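Local coordinates for protein lipase (Pelosinus fermentans, PDB 5AH0) that acts as a lipase that hydrolyses ester bonds, including those of the synthetic polyester poly(butylene adipate-co-terephthalate), at residues N324-Y337 with P341-D353. Residues are numbered along the deposited sequence; the frame is centred on the assembly and turned at random.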
loop_
_atom_site.group_PDB
_atom_site.type_symbol
_atom_site.label_atom_id
_atom_site.label_comp_id
_atom_site.label_asym_id
_atom_site.label_seq_id
_atom_site.Cartn_x
_atom_site.Cartn_y
_atom_site.Cartn_z
ATOM N N ASN A 324 -8.880 4.291 10.172
ATOM C CA ASN A 324 -9.291 3.262 11.127
ATOM C C ASN A 324 -9.996 2.109 10.429
ATOM O O ASN A 324 -10.185 1.044 11.009
ATOM C CB ASN A 324 -10.192 3.830 12.222
ATOM C CG ASN A 324 -11.436 4.500 11.678
ATOM O OD1 ASN A 324 -11.679 4.526 10.470
ATOM N ND2 ASN A 324 -12.258 5.008 12.579
ATOM N N GLY A 325 -10.412 2.336 9.187
ATOM C CA GLY A 325 -11.098 1.316 8.421
ATOM C C GLY A 325 -11.983 1.954 7.375
ATOM O O GLY A 325 -12.269 3.149 7.455
ATOM N N PRO A 326 -12.413 1.163 6.379
ATOM C CA PRO A 326 -13.286 1.679 5.326
ATOM C C PRO A 326 -14.674 1.948 5.874
ATOM O O PRO A 326 -15.295 1.031 6.409
ATOM C CB PRO A 326 -13.307 0.550 4.297
ATOM C CG PRO A 326 -12.992 -0.679 5.072
ATOM C CD PRO A 326 -12.091 -0.263 6.193
ATOM N N LYS A 327 -15.136 3.190 5.754
ATOM C CA LYS A 327 -16.447 3.582 6.248
ATOM C C LYS A 327 -17.396 3.976 5.128
ATOM O O LYS A 327 -18.571 3.601 5.129
ATOM C CB LYS A 327 -16.331 4.745 7.236
ATOM C CG LYS A 327 -15.964 4.347 8.648
ATOM C CD LYS A 327 -14.552 4.728 8.947
ATOM C CE LYS A 327 -14.347 6.208 8.803
ATOM N NZ LYS A 327 -12.901 6.499 8.910
ATOM N N ILE A 328 -16.882 4.753 4.184
ATOM C CA ILE A 328 -17.709 5.333 3.142
ATOM C C ILE A 328 -18.072 4.288 2.092
ATOM O O ILE A 328 -17.197 3.630 1.536
ATOM C CB ILE A 328 -16.989 6.528 2.497
ATOM C CG1 ILE A 328 -16.523 7.503 3.578
ATOM C CG2 ILE A 328 -17.890 7.267 1.555
ATOM C CD1 ILE A 328 -15.816 8.709 3.026
ATOM N N TRP A 329 -19.373 4.135 1.842
ATOM C CA TRP A 329 -19.912 3.095 0.961
ATOM C C TRP A 329 -19.433 1.717 1.394
ATOM O O TRP A 329 -19.179 0.837 0.562
ATOM C CB TRP A 329 -19.532 3.337 -0.496
ATOM C CG TRP A 329 -20.193 4.514 -1.105
ATOM C CD1 TRP A 329 -20.958 5.452 -0.471
ATOM C CD2 TRP A 329 -20.159 4.891 -2.485
ATOM N NE1 TRP A 329 -21.395 6.395 -1.369
ATOM C CE2 TRP A 329 -20.918 6.075 -2.613
ATOM C CE3 TRP A 329 -19.546 4.354 -3.623
ATOM C CZ2 TRP A 329 -21.092 6.721 -3.838
ATOM C CZ3 TRP A 329 -19.721 4.993 -4.837
ATOM C CH2 TRP A 329 -20.488 6.168 -4.935
ATOM N N SER A 330 -19.305 1.528 2.701
ATOM C CA SER A 330 -18.845 0.252 3.221
ATOM C C SER A 330 -19.739 -0.210 4.364
ATOM O O SER A 330 -20.382 0.606 5.035
ATOM C CB SER A 330 -17.390 0.345 3.688
ATOM O OG SER A 330 -16.907 -0.932 4.077
ATOM N N SER A 331 -19.800 -1.522 4.564
ATOM C CA SER A 331 -20.550 -2.080 5.679
ATOM C C SER A 331 -19.630 -2.733 6.701
ATOM O O SER A 331 -20.100 -3.322 7.672
ATOM C CB SER A 331 -21.581 -3.082 5.168
ATOM O OG SER A 331 -22.451 -2.446 4.251
ATOM N N ASP A 332 -18.324 -2.636 6.465
ATOM C CA ASP A 332 -17.324 -3.175 7.379
ATOM C C ASP A 332 -17.562 -2.693 8.804
ATOM O O ASP A 332 -17.801 -1.513 9.031
ATOM C CB ASP A 332 -15.913 -2.774 6.926
ATOM C CG ASP A 332 -15.411 -3.600 5.749
ATOM O OD1 ASP A 332 -16.229 -4.340 5.157
ATOM O OD2 ASP A 332 -14.201 -3.508 5.417
ATOM N N LYS A 333 -17.485 -3.602 9.769
ATOM C CA LYS A 333 -17.637 -3.207 11.165
ATOM C C LYS A 333 -16.301 -2.743 11.732
ATOM O O LYS A 333 -15.293 -3.437 11.630
ATOM C CB LYS A 333 -18.205 -4.348 12.019
ATOM C CG LYS A 333 -19.675 -4.654 11.773
ATOM C CD LYS A 333 -20.159 -5.777 12.681
ATOM C CE LYS A 333 -21.640 -6.063 12.475
ATOM N NZ LYS A 333 -22.123 -7.221 13.289
ATOM N N ILE A 334 -16.289 -1.557 12.321
ATOM C CA ILE A 334 -15.063 -1.051 12.914
ATOM C C ILE A 334 -15.228 -0.979 14.419
ATOM O O ILE A 334 -16.197 -0.420 14.920
ATOM C CB ILE A 334 -14.693 0.318 12.342
ATOM C CG1 ILE A 334 -14.550 0.205 10.829
ATOM C CG2 ILE A 334 -13.396 0.829 12.956
ATOM C CD1 ILE A 334 -14.255 1.503 10.162
ATOM N N VAL A 335 -14.255 -1.537 15.125
ATOM C CA VAL A 335 -14.320 -1.722 16.568
ATOM C C VAL A 335 -13.076 -1.176 17.270
ATOM O O VAL A 335 -11.975 -1.240 16.726
ATOM C CB VAL A 335 -14.487 -3.227 16.891
ATOM C CG1 VAL A 335 -14.247 -3.527 18.359
ATOM C CG2 VAL A 335 -15.855 -3.718 16.435
ATOM N N ASN A 336 -13.252 -0.611 18.462
ATOM C CA ASN A 336 -12.114 -0.277 19.312
ATOM C C ASN A 336 -11.466 -1.533 19.907
ATOM O O ASN A 336 -12.145 -2.349 20.539
ATOM C CB ASN A 336 -12.547 0.663 20.437
ATOM C CG ASN A 336 -12.612 2.107 20.002
ATOM O OD1 ASN A 336 -11.922 2.520 19.072
ATOM N ND2 ASN A 336 -13.430 2.893 20.692
ATOM N N TYR A 337 -10.156 -1.682 19.710
ATOM C CA TYR A 337 -9.423 -2.853 20.196
ATOM C C TYR A 337 -9.369 -2.894 21.717
ATOM O O TYR A 337 -8.769 -2.027 22.343
ATOM C CB TYR A 337 -8.009 -2.881 19.621
ATOM C CG TYR A 337 -7.147 -3.992 20.162
ATOM C CD1 TYR A 337 -7.437 -5.315 19.882
ATOM C CD2 TYR A 337 -6.021 -3.718 20.926
ATOM C CE1 TYR A 337 -6.648 -6.340 20.367
ATOM C CE2 TYR A 337 -5.219 -4.732 21.409
ATOM C CZ TYR A 337 -5.538 -6.045 21.128
ATOM O OH TYR A 337 -4.752 -7.072 21.608
ATOM N N PRO A 341 -8.598 -9.699 20.115
ATOM C CA PRO A 341 -8.816 -9.573 18.666
ATOM C C PRO A 341 -10.166 -10.123 18.209
ATOM O O PRO A 341 -10.411 -11.317 18.378
ATOM C CB PRO A 341 -7.683 -10.410 18.066
ATOM C CG PRO A 341 -6.622 -10.407 19.105
ATOM C CD PRO A 341 -7.340 -10.405 20.422
ATOM N N GLN A 342 -11.028 -9.276 17.654
ATOM C CA GLN A 342 -12.298 -9.758 17.117
ATOM C C GLN A 342 -12.203 -10.058 15.627
ATOM O O GLN A 342 -12.016 -9.162 14.811
ATOM C CB GLN A 342 -13.420 -8.754 17.376
ATOM C CG GLN A 342 -13.631 -8.439 18.841
ATOM C CD GLN A 342 -14.711 -7.405 19.054
ATOM O OE1 GLN A 342 -14.627 -6.586 19.968
ATOM N NE2 GLN A 342 -15.747 -7.444 18.219
ATOM N N ILE A 343 -12.310 -11.334 15.284
ATOM C CA ILE A 343 -12.265 -11.778 13.896
ATOM C C ILE A 343 -13.419 -11.186 13.080
ATOM O O ILE A 343 -14.494 -10.916 13.615
ATOM C CB ILE A 343 -12.319 -13.305 13.819
ATOM C CG1 ILE A 343 -11.989 -13.788 12.406
ATOM C CG2 ILE A 343 -13.677 -13.803 14.278
ATOM C CD1 ILE A 343 -11.984 -15.292 12.263
ATOM N N GLY A 344 -13.182 -10.955 11.791
ATOM C CA GLY A 344 -14.213 -10.452 10.903
ATOM C C GLY A 344 -14.467 -8.957 10.982
ATOM O O GLY A 344 -15.186 -8.409 10.154
ATOM N N LYS A 345 -13.875 -8.283 11.964
ATOM C CA LYS A 345 -14.097 -6.846 12.132
ATOM C C LYS A 345 -12.766 -6.103 12.202
ATOM O O LYS A 345 -11.727 -6.703 12.463
ATOM C CB LYS A 345 -14.918 -6.572 13.395
ATOM C CG LYS A 345 -16.166 -7.406 13.506
ATOM C CD LYS A 345 -16.606 -7.614 14.951
ATOM C CE LYS A 345 -17.663 -6.611 15.394
ATOM N NZ LYS A 345 -18.342 -7.069 16.654
ATOM N N TRP A 346 -12.799 -4.796 11.972
ATOM C CA TRP A 346 -11.594 -3.982 12.072
ATOM C C TRP A 346 -11.294 -3.643 13.529
ATOM O O TRP A 346 -12.067 -2.949 14.190
ATOM C CB TRP A 346 -11.733 -2.696 11.251
ATOM C CG TRP A 346 -11.698 -2.916 9.771
ATOM C CD1 TRP A 346 -12.758 -3.197 8.948
ATOM C CD2 TRP A 346 -10.540 -2.875 8.931
ATOM N NE1 TRP A 346 -12.325 -3.336 7.650
ATOM C CE2 TRP A 346 -10.967 -3.149 7.613
ATOM C CE3 TRP A 346 -9.180 -2.647 9.167
ATOM C CZ2 TRP A 346 -10.082 -3.193 6.539
ATOM C CZ3 TRP A 346 -8.308 -2.689 8.104
ATOM C CH2 TRP A 346 -8.758 -2.960 6.805
ATOM N N ASN A 347 -10.169 -4.142 14.029
ATOM C CA ASN A 347 -9.724 -3.799 15.369
ATOM C C ASN A 347 -8.887 -2.521 15.330
ATOM O O ASN A 347 -7.674 -2.568 15.077
ATOM C CB ASN A 347 -8.921 -4.949 15.984
ATOM C CG ASN A 347 -9.753 -6.217 16.195
ATOM O OD1 ASN A 347 -10.056 -6.588 17.329
ATOM N ND2 ASN A 347 -10.111 -6.889 15.105
ATOM N N SER A 348 -9.545 -1.381 15.554
ATOM C CA SER A 348 -8.896 -0.068 15.480
ATOM C C SER A 348 -8.009 0.201 16.693
ATOM O O SER A 348 -8.491 0.313 17.830
ATOM C CB SER A 348 -9.932 1.043 15.350
ATOM O OG SER A 348 -9.302 2.314 15.357
ATOM N N MET A 349 -6.710 0.294 16.445
ATOM C CA MET A 349 -5.739 0.437 17.515
ATOM C C MET A 349 -5.687 1.870 18.009
ATOM O O MET A 349 -6.143 2.771 17.312
ATOM C CB MET A 349 -4.365 -0.028 17.037
ATOM C CG MET A 349 -4.376 -1.452 16.521
ATOM S SD MET A 349 -4.779 -2.638 17.821
ATOM C CE MET A 349 -3.380 -2.401 18.915
ATOM N N PRO A 350 -5.178 2.076 19.236
ATOM C CA PRO A 350 -4.963 3.423 19.775
ATOM C C PRO A 350 -4.141 4.286 18.822
ATOM O O PRO A 350 -3.191 3.784 18.210
ATOM C CB PRO A 350 -4.189 3.164 21.067
ATOM C CG PRO A 350 -4.615 1.811 21.486
ATOM C CD PRO A 350 -4.844 1.030 20.222
ATOM N N LEU A 351 -4.480 5.571 18.744
ATOM C CA LEU A 351 -3.904 6.486 17.765
ATOM C C LEU A 351 -2.398 6.656 17.906
ATOM O O LEU A 351 -1.897 6.928 18.993
ATOM C CB LEU A 351 -4.585 7.850 17.882
ATOM C CG LEU A 351 -4.077 8.978 16.972
ATOM C CD1 LEU A 351 -4.646 8.874 15.555
ATOM C CD2 LEU A 351 -4.375 10.351 17.582
ATOM N N LEU A 352 -1.677 6.483 16.803
ATOM C CA LEU A 352 -0.256 6.792 16.763
ATOM C C LEU A 352 -0.095 8.289 16.555
ATOM O O LEU A 352 -0.003 8.755 15.425
ATOM C CB LEU A 352 0.441 6.036 15.638
ATOM C CG LEU A 352 0.270 4.520 15.619
ATOM C CD1 LEU A 352 0.874 3.930 14.343
ATOM C CD2 LEU A 352 0.887 3.906 16.850
ATOM N N ASP A 353 -0.078 9.041 17.642
ATOM C CA ASP A 353 -0.024 10.494 17.561
ATOM C C ASP A 353 1.404 11.031 17.459
ATOM O O ASP A 353 2.304 10.524 18.122
ATOM C CB ASP A 353 -0.727 11.086 18.776
ATOM C CG ASP A 353 -1.229 12.490 18.535
ATOM O OD1 ASP A 353 -1.335 12.905 17.351
ATOM O OD2 ASP A 353 -1.538 13.170 19.538
#
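Strands 334-336 and 346-348 pair in parallel at one end of the central sheet of this alpha/beta-hydrolase fold, with Ile334, Val335 and Asn336 facing Trp346, Asn347 and Ser348. Four backbone bonds join them: Trp346 N to Lys333 O (2.9 Å), Val335 N to Trp346 O, Ser348 N to Val335 O, and Tyr337 N to Ser348 O. On its other side, strand 346-348 bonds to strand 258-265, so 334-336 forms the outer strand here. Trp346 carries its indole back across the loop before strand 334-336. NE1 gives a nearly straight bond (166°) to Asp332 OD2 at 2.9 Å, lying in the ring plane but meeting the carboxylate from above its plane; OD1 of that aspartate takes the backbone N of Ala253. Pro326 CD sits over one face of the indole, 3.4 Å from Trp346 CE2, beside Gly325 CA, and the ring also meets His163 edge-to-face. A leucine in place of Trp346 would probably leave Asp332 OD2 without its N-H donor and open a gap beneath Pro326. On the opposite face of the strand pair, Val335 CG2 packs on Lys345 CE at 3.6 Å, while CG1 reaches Gln342 OE1. The Asn347 amide grips Gln342 twice: OD1 accepts from Gln342 N through an in-plane lone pair, and ND2 donates to Gln342 O, pinning the turn 342-345 to the strand. The ring of Tyr337, turned away from its own backbone N by a trans first torsion (chi1 175°), reaches between Pro341 and Met349, forming an oblique Met-aromatic contact in which Met349 SD lies 3.5 Å from Tyr337 CD2.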